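Local atomic coordinates of 5-nitroimidazole antibiotic resistance protein (Bacteroides thetaiotaomicron, PDB entry 2FG9), a protein that binds flavin-adenine dinucleotide and is probably an oxidoreductase of the pyridoxamine 5'-phosphate oxidase family, with a putative role in resistance to 5-nitroimidazole antibiotics. Residues D64-S70 with K156-V162; A38-G44 with V86-L92; K28-E32 with Y61-T65. All blocks are in the same frame, centred on the assembly; numbering follows the deposited sequence.

Interaction 1 of 3, residues D64-S70 with K156-V162; sequences DTLYLHS and KVWKVPV. With FAD (flavin-adenine dinucleotide), chain C.
Leu68 lays its CB over one face of the Trp158 indole, 3.7 Å above the ring plane and offset toward the rim, so that the leucine of this hydrogen-bonded pair in two antiparallel strands leans over the rim of the ring. Trp158 CG stands anti to its own carbonyl carbon (chi1 -57°), and the indole then runs back along the neighbouring strand as far as Ser70. There NE1 donates to Ser70 OG at 2.9 Å, the bond bent (145° at the hydrogen) and the hydroxyl tilted somewhat out of the indole plane. Beyond the tryptophan, Leu68 CD1 reaches Val160 CG2 at 4.0 Å, and Leu66 crosses Val162 obliquely through CD1 and CG2. Leu66, Leu68, Ser70, Trp158 and Val160 thus share one face of the sheet. Strands 65-70 and 156-175 belong to the antiparallel barrel-like sheet of this flavin-binding family, and seven backbone hydrogen bonds join the two segments, from Asp64 with Val162 to Ser70 with Lys156. The other face carries Thr65, Tyr67, His69, Val157 and Lys159, and helix 126-138 packs against several of them. On it the extended Lys159 chain lies beside Tyr67 and points the same way; its CG is 3.8 Å from Tyr67 CE1, while Thr65 CG2, two residues earlier on the tyrosine's strand, touches that same methylene. At the far end the pair of strands meets the flavin. FAD N3 donates to the backbone oxygen of His69 at 2.6 Å, a nearly straight bond, and the imidazole turns its edge to FAD O4, with ND1 3.6 Å from that oxygen. Ser70 CB comes close to FAD O2, and Met20 of the second subunit packs on His69.

Interaction 2 of 3, residues A38-G44 with V86-L92; sequences ADACFVG and VCITFSL
Cys41 meets Ile88 and Phe90 at once, with its sulfur closest to the one and its CB to the other. SG lies between the backbone N and the carbonyl carbon (chi1 76°), a rotation that sets it 3.4 Å from Ile88 CG2. The CB is left against the Phe90 ring, 3.3 Å from CE2. The sulfur itself stands obliquely to that ring, 5.2 Å from the centroid, a cysteine sulfur-aromatic contact. Ala38 CB approaches the same ring at its edge, near CD2. Further along, Val43 lies side by side with Ile88, both pointing the same way, with CG1 4.1 Å from Ile88 CG1; this branch also touches Val86 CB. Leu66 and Leu68 of strand 65-70 cover the Cys41, Val43, Ile88 and Phe90 side of the sheet, so these side chains join the core of the flavin-binding barrel. Phe42 and Thr89 stand on the opposite face, where Phe42 stacks on Phe42 of the second subunit and Thr89 OG1 is hydrogen-bonded to Val54 O of that subunit. Four backbone hydrogen bonds hold the antiparallel strands together, among them Phe42 N to Thr89 O at 3.0 Å. Beyond them a water takes over: it accepts from Ser91 N and donates to Ala40 O, 2.8 Å from each. Ala40 and Ser91 each touch an FAD. The chemistry is accordingly divided: one face is almost wholly apolar and buries sulfur, methyls and a ring, whereas the other presents an aromatic ring and a hydroxyl to the partner subunit, and a water bridges the backbones where direct pairing stops.

Interaction 3 of 3, residues K28-E32 with Y61-T65; sequences KQRIE and YENDT
Lys28, on the first turn of helix 28-37, sends its extended chain across to Asp64, the two side chains crossing at about a right angle. CG is anti to the backbone N (chi1 177°), which points the chain out from the helix toward the Asp64 carboxylate. The pair is read as a salt bridge, but Lys28 NZ and Asp64 OD1 are modelled too close together, so the placing of both atoms is doubtful. Asp64 belongs to a type I' beta turn, Glu62 to Thr65, that closes the hairpin of strands 52-62 and 65-70; Thr65 OG1 donates to Asn63 O at 2.7 Å within it. One helical turn after Lys28, Glu32 faces the same hairpin. Its OE2 accepts from Tyr61 OH at 2.6 Å, met on the anti side of the carboxylate and 16° out of its plane. Seen from the tyrosine, that oxygen lies at the ring edge, while the carboxylate and ring planes stand 62° apart; the glutamate CG adds a contact to Tyr61 CE2 at 3.5 Å. A water also donates to Glu32 OE2, at 2.6 Å, and accepts from Asp64 N in a longer bond of 3.3 Å.

Along the chain the helical segment 28-32 comes first, then 38-44, 61-65 overlapping 64-70, 86-92 and finally 156-162, so the segments of interaction 2 alternate with those of each of the others. The three centres lie 12 to 13 Å apart and all reach one antiparallel sheet. Interactions 1 and 2 touch directly through the core, where Leu66 and Leu68 pack on Cys41, Val43, Ile88 and Phe90; interactions 1 and 3 share Asp64 and Thr65, and Tyr61 adds packing on Leu66. Interactions 2 and 3 come no nearer than about 6 Å. Interactions 1 and 2 both meet FAD and the second subunit, whereas interaction 3 ties helix 28-37, at the surface, to the turn end of the hairpin of strands 52-62 and 65-70.

Interaction 1 of 3, residues D64-S70 with K156-V162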
loop_
_atom_site.group_PDB
_atom_site.type_symbol
_atom_site.label_atom_id
_atom_site.label_comp_id
_atom_site.label_asym_id
_atom_site.label_seq_id
_atom_site.Cartn_x
_atom_site.Cartn_y
_atom_site.Cartn_z
ATOM N N ASP A 64 18.174 -8.696 25.913
ATOM C CA ASP A 64 17.281 -8.511 27.087
ATOM C C ASP A 64 17.380 -7.146 27.733
ATOM O O ASP A 64 17.120 -6.970 28.943
ATOM C CB ASP A 64 17.555 -9.588 28.102
ATOM C CG ASP A 64 17.582 -10.945 27.476
ATOM O OD1 ASP A 64 16.500 -11.447 27.102
ATOM O OD2 ASP A 64 18.682 -11.490 27.311
ATOM N N THR A 65 17.706 -6.167 26.899
ATOM C CA THR A 65 17.930 -4.816 27.354
ATOM C C THR A 65 17.319 -3.806 26.395
ATOM O O THR A 65 17.481 -3.915 25.157
ATOM C CB THR A 65 19.403 -4.574 27.492
ATOM O OG1 THR A 65 19.991 -5.717 28.112
ATOM C CG2 THR A 65 19.673 -3.357 28.337
ATOM N N LEU A 66 16.588 -2.852 26.971
ATOM C CA LEU A 66 16.006 -1.757 26.215
ATOM C C LEU A 66 16.820 -0.503 26.451
ATOM O O LEU A 66 17.311 -0.281 27.565
ATOM C CB LEU A 66 14.556 -1.497 26.655
ATOM C CG LEU A 66 13.556 -2.533 26.162
ATOM C CD1 LEU A 66 12.250 -2.385 26.917
ATOM C CD2 LEU A 66 13.324 -2.356 24.718
ATOM N N TYR A 67 16.945 0.309 25.399
ATOM C CA TYR A 67 17.678 1.566 25.433
ATOM C C TYR A 67 16.774 2.664 24.899
ATOM O O TYR A 67 16.125 2.503 23.862
ATOM C CB TYR A 67 18.941 1.485 24.565
ATOM C CG TYR A 67 19.894 0.410 25.002
ATOM C CD1 TYR A 67 20.817 0.631 26.016
ATOM C CD2 TYR A 67 19.820 -0.845 24.443
ATOM C CE1 TYR A 67 21.694 -0.397 26.439
ATOM C CE2 TYR A 67 20.671 -1.846 24.826
ATOM C CZ TYR A 67 21.599 -1.628 25.834
ATOM O OH TYR A 67 22.418 -2.675 26.151
ATOM N N LEU A 68 16.759 3.775 25.604
ATOM C CA LEU A 68 16.042 4.939 25.215
ATOM C C LEU A 68 16.938 6.141 25.418
ATOM O O LEU A 68 18.059 6.022 25.919
ATOM C CB LEU A 68 14.772 5.077 26.030
ATOM C CG LEU A 68 13.887 3.824 26.056
ATOM C CD1 LEU A 68 14.131 3.053 27.276
ATOM C CD2 LEU A 68 12.400 4.156 25.975
ATOM N N HIS A 69 16.452 7.296 24.991
ATOM C CA HIS A 69 17.186 8.520 25.191
ATOM C C HIS A 69 16.219 9.659 25.245
ATOM O O HIS A 69 15.109 9.541 24.731
ATOM C CB HIS A 69 18.265 8.751 24.116
ATOM C CG HIS A 69 17.742 8.764 22.718
ATOM N ND1 HIS A 69 16.395 8.752 22.419
ATOM C CD2 HIS A 69 18.387 8.818 21.530
ATOM C CE1 HIS A 69 16.236 8.775 21.108
ATOM N NE2 HIS A 69 17.430 8.813 20.545
ATOM N N SER A 70 16.627 10.726 25.933
ATOM C CA SER A 70 15.816 11.892 26.139
ATOM C C SER A 70 16.734 13.079 26.445
ATOM O O SER A 70 17.954 12.928 26.532
ATOM C CB SER A 70 14.849 11.648 27.302
ATOM O OG SER A 70 15.524 11.429 28.534
ATOM N N LYS A 156 20.291 12.168 27.880
ATOM C CA LYS A 156 20.272 11.108 28.868
ATOM C C LYS A 156 19.960 9.887 28.077
ATOM O O LYS A 156 19.026 9.879 27.284
ATOM C CB LYS A 156 19.228 11.322 29.959
ATOM C CG LYS A 156 19.808 12.015 31.193
ATOM C CD LYS A 156 18.763 12.144 32.245
ATOM C CE LYS A 156 19.355 12.503 33.611
ATOM N NZ LYS A 156 19.424 13.975 33.735
ATOM N N VAL A 157 20.773 8.865 28.291
ATOM C CA VAL A 157 20.573 7.604 27.658
ATOM C C VAL A 157 20.178 6.585 28.710
ATOM O O VAL A 157 20.939 6.311 29.639
ATOM C CB VAL A 157 21.829 7.143 26.915
ATOM C CG1 VAL A 157 21.500 5.901 26.113
ATOM C CG2 VAL A 157 22.337 8.250 25.960
ATOM N N TRP A 158 19.004 5.995 28.509
ATOM C CA TRP A 158 18.367 5.128 29.485
ATOM C C TRP A 158 18.700 3.715 29.146
ATOM O O TRP A 158 18.544 3.311 28.005
ATOM C CB TRP A 158 16.871 5.213 29.365
ATOM C CG TRP A 158 16.255 6.529 29.501
ATOM C CD1 TRP A 158 16.826 7.754 29.325
ATOM C CD2 TRP A 158 14.884 6.759 29.775
ATOM N NE1 TRP A 158 15.883 8.738 29.507
ATOM C CE2 TRP A 158 14.682 8.149 29.782
ATOM C CE3 TRP A 158 13.796 5.919 30.028
ATOM C CZ2 TRP A 158 13.439 8.718 30.031
ATOM C CZ3 TRP A 158 12.569 6.486 30.286
ATOM C CH2 TRP A 158 12.402 7.871 30.286
ATOM N N LYS A 159 19.170 2.960 30.127
ATOM C CA LYS A 159 19.372 1.529 29.982
ATOM C C LYS A 159 18.396 0.853 30.905
ATOM O O LYS A 159 18.263 1.223 32.086
ATOM C CB LYS A 159 20.798 1.140 30.357
ATOM C CG LYS A 159 21.127 -0.335 30.223
ATOM C CD LYS A 159 22.578 -0.532 30.557
ATOM C CE LYS A 159 22.965 -2.001 30.482
ATOM N NZ LYS A 159 24.402 -2.207 30.842
ATOM N N VAL A 160 17.694 -0.123 30.358
ATOM C CA VAL A 160 16.636 -0.828 31.091
ATOM C C VAL A 160 16.820 -2.309 30.866
ATOM O O VAL A 160 16.283 -2.871 29.890
ATOM C CB VAL A 160 15.234 -0.421 30.611
ATOM C CG1 VAL A 160 14.176 -1.074 31.489
ATOM C CG2 VAL A 160 15.073 1.099 30.609
ATOM N N PRO A 161 17.609 -2.946 31.743
ATOM C CA PRO A 161 17.671 -4.401 31.654
ATOM C C PRO A 161 16.286 -4.932 31.953
ATOM O O PRO A 161 15.638 -4.457 32.899
ATOM C CB PRO A 161 18.664 -4.802 32.747
ATOM C CG PRO A 161 19.447 -3.516 33.105
ATOM C CD PRO A 161 18.448 -2.398 32.823
ATOM N N VAL A 162 15.821 -5.862 31.127
ATOM C CA VAL A 162 14.454 -6.332 31.218
ATOM C C VAL A 162 14.384 -7.476 32.178
ATOM O O VAL A 162 14.944 -8.541 31.907
ATOM C CB VAL A 162 13.910 -6.792 29.863
ATOM C CG1 VAL A 162 12.544 -7.507 30.033
ATOM C CG2 VAL A 162 13.770 -5.617 28.964
HETATM P PA FAD C . 7.249 16.937 30.224
HETATM O O1A FAD C . 7.984 16.811 31.548
HETATM O O2A FAD C . 7.579 18.130 29.346
HETATM O O5B FAD C . 5.673 16.955 30.555
HETATM C C5B FAD C . 4.873 18.068 30.244
HETATM C C4B FAD C . 3.413 17.629 30.132
HETATM O O4B FAD C . 3.020 17.616 28.756
HETATM C C3B FAD C . 3.077 16.236 30.685
HETATM O O3B FAD C . 2.892 16.150 32.089
HETATM C C2B FAD C . 1.830 15.933 29.876
HETATM O O2B FAD C . 0.667 16.616 30.332
HETATM C C1B FAD C . 2.235 16.464 28.499
HETATM N N9A FAD C . 2.931 15.397 27.716
HETATM C C8A FAD C . 4.185 14.886 27.911
HETATM N N7A FAD C . 4.401 13.914 27.008
HETATM C C5A FAD C . 3.319 13.794 26.194
HETATM C C6A FAD C . 3.034 12.944 25.082
HETATM N N6A FAD C . 4.046 12.507 24.309
HETATM N N1A FAD C . 1.795 13.058 24.483
HETATM C C2A FAD C . 0.869 13.996 24.953
HETATM N N3A FAD C . 1.132 14.826 26.032
HETATM C C4A FAD C . 2.362 14.730 26.649
HETATM N N1 FAD C . 10.903 11.688 23.787
HETATM C C2 FAD C . 12.185 11.406 24.238
HETATM O O2 FAD C . 12.713 12.088 25.126
HETATM N N3 FAD C . 12.884 10.372 23.657
HETATM C C4 FAD C . 12.299 9.605 22.641
HETATM O O4 FAD C . 12.816 8.538 22.402
HETATM C C4X FAD C . 11.018 9.880 22.195
HETATM N N5 FAD C . 10.380 9.161 21.192
HETATM C C5X FAD C . 9.059 9.502 20.793
HETATM C C6 FAD C . 8.416 8.784 19.828
HETATM C C7 FAD C . 7.121 9.086 19.455
HETATM C C7M FAD C . 6.386 7.857 19.027
HETATM C C8 FAD C . 6.461 10.143 20.044
HETATM C C8M FAD C . 5.026 10.449 19.865
HETATM C C9 FAD C . 7.089 10.883 21.001
HETATM C C9A FAD C . 8.376 10.547 21.389
HETATM N N10 FAD C . 9.025 11.225 22.402
HETATM C C10 FAD C . 10.314 10.923 22.800
HETATM C "C1'" FAD C . 8.296 12.213 23.212
HETATM C "C2'" FAD C . 8.214 11.697 24.626
HETATM O "O2'" FAD C . 6.870 11.249 24.773
HETATM C "C3'" FAD C . 8.717 12.937 25.395
HETATM O "O3'" FAD C . 9.883 12.762 26.197
HETATM C "C4'" FAD C . 7.595 13.519 26.179
HETATM O "O4'" FAD C . 6.533 13.888 25.290
HETATM C "C5'" FAD C . 8.270 14.607 27.027
HETATM O "O5'" FAD C . 8.599 13.839 28.173
HETATM P P FAD C . 8.520 14.408 29.674
HETATM O O1P FAD C . 9.924 14.952 29.976
HETATM O O2P FAD C . 8.016 13.380 30.655
HETATM O O3P FAD C . 7.452 15.571 29.401
#

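Interaction 2 of 3, residues A38-G44 with V86-L92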
loop_
_atom_site.group_PDB
_atom_site.type_symbol
_atom_site.label_atom_id
_atom_site.label_comp_id
_atom_site.label_asym_id
_atom_site.label_seq_id
_atom_site.Cartn_x
_atom_site.Cartn_y
_atom_site.Cartn_z
ATOM N N ALA A 38 8.006 -3.050 16.449
ATOM C CA ALA A 38 7.306 -1.855 16.897
ATOM C C ALA A 38 8.125 -0.601 16.584
ATOM O O ALA A 38 9.347 -0.632 16.642
ATOM C CB ALA A 38 6.965 -1.961 18.412
ATOM N N ASP A 39 7.461 0.497 16.250
ATOM C CA ASP A 39 8.162 1.745 15.924
ATOM C C ASP A 39 8.408 2.561 17.194
ATOM O O ASP A 39 9.396 3.239 17.329
ATOM C CB ASP A 39 7.361 2.606 14.922
ATOM N N ALA A 40 7.472 2.499 18.101
ATOM C CA ALA A 40 7.554 3.196 19.376
ATOM C C ALA A 40 7.137 2.258 20.464
ATOM O O ALA A 40 6.524 1.231 20.234
ATOM C CB ALA A 40 6.628 4.415 19.396
ATOM N N CYS A 41 7.433 2.674 21.659
ATOM C CA CYS A 41 7.054 1.952 22.829
ATOM C C CYS A 41 6.414 2.956 23.769
ATOM O O CYS A 41 6.596 4.180 23.618
ATOM C CB CYS A 41 8.274 1.270 23.437
ATOM S SG CYS A 41 9.401 2.318 24.337
ATOM N N PHE A 42 5.630 2.430 24.698
ATOM C CA PHE A 42 4.909 3.238 25.658
ATOM C C PHE A 42 5.440 2.941 27.031
ATOM O O PHE A 42 5.307 1.844 27.540
ATOM C CB PHE A 42 3.381 3.015 25.495
ATOM C CG PHE A 42 2.914 3.411 24.126
ATOM C CD1 PHE A 42 3.180 2.615 23.051
ATOM C CD2 PHE A 42 2.331 4.631 23.909
ATOM C CE1 PHE A 42 2.803 2.987 21.796
ATOM C CE2 PHE A 42 1.977 5.019 22.645
ATOM C CZ PHE A 42 2.206 4.203 21.589
ATOM N N VAL A 43 6.117 3.935 27.592
ATOM C CA VAL A 43 6.812 3.810 28.844
ATOM C C VAL A 43 5.907 4.335 29.962
ATOM O O VAL A 43 5.544 5.519 29.982
ATOM C CB VAL A 43 8.156 4.594 28.817
ATOM C CG1 VAL A 43 8.938 4.371 30.096
ATOM C CG2 VAL A 43 8.980 4.210 27.596
ATOM N N GLY A 44 5.551 3.428 30.865
ATOM C CA GLY A 44 4.839 3.752 32.082
ATOM C C GLY A 44 5.804 4.044 33.213
ATOM O O GLY A 44 6.725 3.251 33.483
ATOM N N VAL A 86 9.925 0.903 35.460
ATOM C CA VAL A 86 9.124 1.249 34.305
ATOM C C VAL A 86 8.477 0.013 33.697
ATOM O O VAL A 86 9.037 -1.078 33.764
ATOM C CB VAL A 86 9.953 1.974 33.244
ATOM C CG1 VAL A 86 10.407 3.320 33.784
ATOM C CG2 VAL A 86 11.175 1.138 32.806
ATOM N N CYS A 87 7.297 0.198 33.103
ATOM C CA CYS A 87 6.636 -0.852 32.342
ATOM C C CYS A 87 6.572 -0.367 30.885
ATOM O O CYS A 87 5.958 0.643 30.577
ATOM C CB CYS A 87 5.258 -1.159 32.929
ATOM S SG CYS A 87 4.427 -2.546 32.141
ATOM N N ILE A 88 7.283 -1.051 30.003
ATOM C CA ILE A 88 7.385 -0.620 28.642
ATOM C C ILE A 88 6.634 -1.592 27.745
ATOM O O ILE A 88 6.955 -2.768 27.670
ATOM C CB ILE A 88 8.844 -0.487 28.218
ATOM C CG1 ILE A 88 9.591 0.426 29.195
ATOM C CG2 ILE A 88 8.901 0.037 26.778
ATOM C CD1 ILE A 88 11.057 0.656 28.897
ATOM N N THR A 89 5.635 -1.063 27.052
ATOM C CA THR A 89 4.664 -1.862 26.308
ATOM C C THR A 89 4.680 -1.557 24.832
ATOM O O THR A 89 4.929 -0.426 24.414
ATOM C CB THR A 89 3.279 -1.622 26.890
ATOM O OG1 THR A 89 3.283 -2.049 28.257
ATOM C CG2 THR A 89 2.231 -2.399 26.177
ATOM N N PHE A 90 4.441 -2.591 24.037
ATOM C CA PHE A 90 4.580 -2.520 22.568
ATOM C C PHE A 90 3.367 -3.192 21.953
ATOM O O PHE A 90 2.899 -4.187 22.489
ATOM C CB PHE A 90 5.815 -3.280 22.060
ATOM C CG PHE A 90 7.088 -2.965 22.786
ATOM C CD1 PHE A 90 7.347 -3.515 24.027
ATOM C CD2 PHE A 90 8.052 -2.165 22.206
ATOM C CE1 PHE A 90 8.531 -3.261 24.669
ATOM C CE2 PHE A 90 9.208 -1.887 22.855
ATOM C CZ PHE A 90 9.451 -2.424 24.090
ATOM N N SER A 91 2.859 -2.672 20.848
ATOM C CA SER A 91 1.821 -3.393 20.155
ATOM C C SER A 91 1.770 -3.082 18.704
ATOM O O SER A 91 1.981 -1.953 18.313
ATOM C CB SER A 91 0.450 -3.089 20.765
ATOM O OG SER A 91 -0.538 -3.797 20.066
ATOM N N LEU A 92 1.424 -4.083 17.905
ATOM C CA LEU A 92 1.257 -3.885 16.469
ATOM C C LEU A 92 -0.226 -3.753 16.205
ATOM O O LEU A 92 -1.082 -4.197 17.020
ATOM C CB LEU A 92 1.791 -5.080 15.691
ATOM C CG LEU A 92 3.002 -5.762 16.344
ATOM C CD1 LEU A 92 3.292 -7.122 15.666
ATOM C CD2 LEU A 92 4.210 -4.773 16.331
HETATM O O HOH W 1 4.195 -0.259 20.340
#

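Interaction 3 of 3, residues K28-E32 with Y61-T65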
loop_
_atom_site.group_PDB
_atom_site.type_symbol
_atom_site.label_atom_id
_atom_site.label_comp_id
_atom_site.label_asym_id
_atom_site.label_seq_id
_atom_site.Cartn_x
_atom_site.Cartn_y
_atom_site.Cartn_z
ATOM N N LYS A 28 9.802 -16.619 23.555
ATOM C CA LYS A 28 10.604 -15.402 23.754
ATOM C C LYS A 28 10.996 -14.706 22.444
ATOM O O LYS A 28 11.016 -13.473 22.366
ATOM C CB LYS A 28 11.872 -15.716 24.583
ATOM C CG LYS A 28 12.796 -14.507 24.772
ATOM C CD LYS A 28 13.927 -14.731 25.774
ATOM C CE LYS A 28 14.925 -13.586 25.649
ATOM N NZ LYS A 28 16.035 -13.601 26.639
ATOM N N GLN A 29 11.297 -15.504 21.424
ATOM C CA GLN A 29 11.628 -14.976 20.103
ATOM C C GLN A 29 10.429 -14.299 19.466
ATOM O O GLN A 29 10.570 -13.292 18.779
ATOM C CB GLN A 29 12.161 -16.085 19.181
ATOM C CG GLN A 29 13.615 -16.459 19.476
ATOM C CD GLN A 29 13.771 -17.130 20.832
ATOM O OE1 GLN A 29 12.958 -18.017 21.208
ATOM N NE2 GLN A 29 14.800 -16.707 21.593
ATOM N N ARG A 30 9.251 -14.852 19.696
ATOM C CA ARG A 30 8.021 -14.222 19.229
ATOM C C ARG A 30 7.703 -12.886 19.920
ATOM O O ARG A 30 7.236 -11.950 19.283
ATOM C CB ARG A 30 6.857 -15.162 19.423
ATOM C CG ARG A 30 5.640 -14.691 18.716
ATOM C CD ARG A 30 4.507 -15.666 18.889
ATOM N NE ARG A 30 3.241 -15.090 18.424
ATOM C CZ ARG A 30 2.050 -15.645 18.635
ATOM N NH1 ARG A 30 1.965 -16.785 19.306
ATOM N NH2 ARG A 30 0.934 -15.060 18.177
ATOM N N ILE A 31 7.958 -12.811 21.225
ATOM C CA ILE A 31 7.795 -11.568 21.977
ATOM C C ILE A 31 8.819 -10.555 21.485
ATOM O O ILE A 31 8.484 -9.410 21.207
ATOM C CB ILE A 31 7.974 -11.795 23.502
ATOM C CG1 ILE A 31 6.938 -12.785 24.022
ATOM C CG2 ILE A 31 7.864 -10.503 24.267
ATOM C CD1 ILE A 31 7.209 -13.268 25.441
ATOM N N GLU A 32 10.064 -10.984 21.342
ATOM C CA GLU A 32 11.107 -10.117 20.797
ATOM C C GLU A 32 10.798 -9.680 19.389
ATOM O O GLU A 32 11.102 -8.546 19.011
ATOM C CB GLU A 32 12.454 -10.814 20.862
ATOM C CG GLU A 32 13.029 -10.798 22.235
ATOM C CD GLU A 32 14.297 -11.618 22.360
ATOM O OE1 GLU A 32 14.526 -12.452 21.455
ATOM O OE2 GLU A 32 15.049 -11.427 23.353
ATOM N N TYR A 61 16.448 -2.441 21.187
ATOM C CA TYR A 61 16.414 -3.643 21.991
ATOM C C TYR A 61 17.520 -4.558 21.532
ATOM O O TYR A 61 17.582 -4.913 20.346
ATOM C CB TYR A 61 15.069 -4.360 21.866
ATOM C CG TYR A 61 14.999 -5.658 22.641
ATOM C CD1 TYR A 61 14.791 -5.667 24.012
ATOM C CD2 TYR A 61 15.180 -6.867 22.001
ATOM C CE1 TYR A 61 14.766 -6.860 24.715
ATOM C CE2 TYR A 61 15.151 -8.062 22.692
ATOM C CZ TYR A 61 14.949 -8.057 24.045
ATOM O OH TYR A 61 14.875 -9.253 24.720
ATOM N N GLU A 62 18.408 -4.925 22.461
ATOM C CA GLU A 62 19.240 -6.095 22.254
ATOM C C GLU A 62 19.618 -6.780 23.557
ATOM O O GLU A 62 19.790 -6.137 24.595
ATOM C CB GLU A 62 20.457 -5.744 21.405
ATOM C CG GLU A 62 21.621 -5.124 22.128
ATOM C CD GLU A 62 22.872 -5.062 21.253
ATOM O OE1 GLU A 62 22.755 -4.906 20.005
ATOM O OE2 GLU A 62 23.968 -5.156 21.833
ATOM N N ASN A 63 19.693 -8.108 23.495
ATOM C CA ASN A 63 20.189 -8.921 24.615
ATOM C C ASN A 63 19.499 -8.550 25.914
ATOM O O ASN A 63 20.143 -8.100 26.846
ATOM C CB ASN A 63 21.719 -8.782 24.745
ATOM C CG ASN A 63 22.460 -9.375 23.536
ATOM O OD1 ASN A 63 22.034 -10.396 22.975
ATOM N ND2 ASN A 63 23.575 -8.744 23.130
ATOM N N ASP A 64 18.174 -8.696 25.913
ATOM C CA ASP A 64 17.281 -8.511 27.087
ATOM C C ASP A 64 17.380 -7.146 27.733
ATOM O O ASP A 64 17.120 -6.970 28.943
ATOM C CB ASP A 64 17.555 -9.588 28.102
ATOM C CG ASP A 64 17.582 -10.945 27.476
ATOM O OD1 ASP A 64 16.500 -11.447 27.102
ATOM O OD2 ASP A 64 18.682 -11.490 27.311
ATOM N N THR A 65 17.706 -6.167 26.899
ATOM C CA THR A 65 17.930 -4.816 27.354
ATOM C C THR A 65 17.319 -3.806 26.395
ATOM O O THR A 65 17.481 -3.915 25.157
ATOM C CB THR A 65 19.403 -4.574 27.492
ATOM O OG1 THR A 65 19.991 -5.717 28.112
ATOM C CG2 THR A 65 19.673 -3.357 28.337
HETATM O O HOH W 2 17.618 -10.833 23.506
#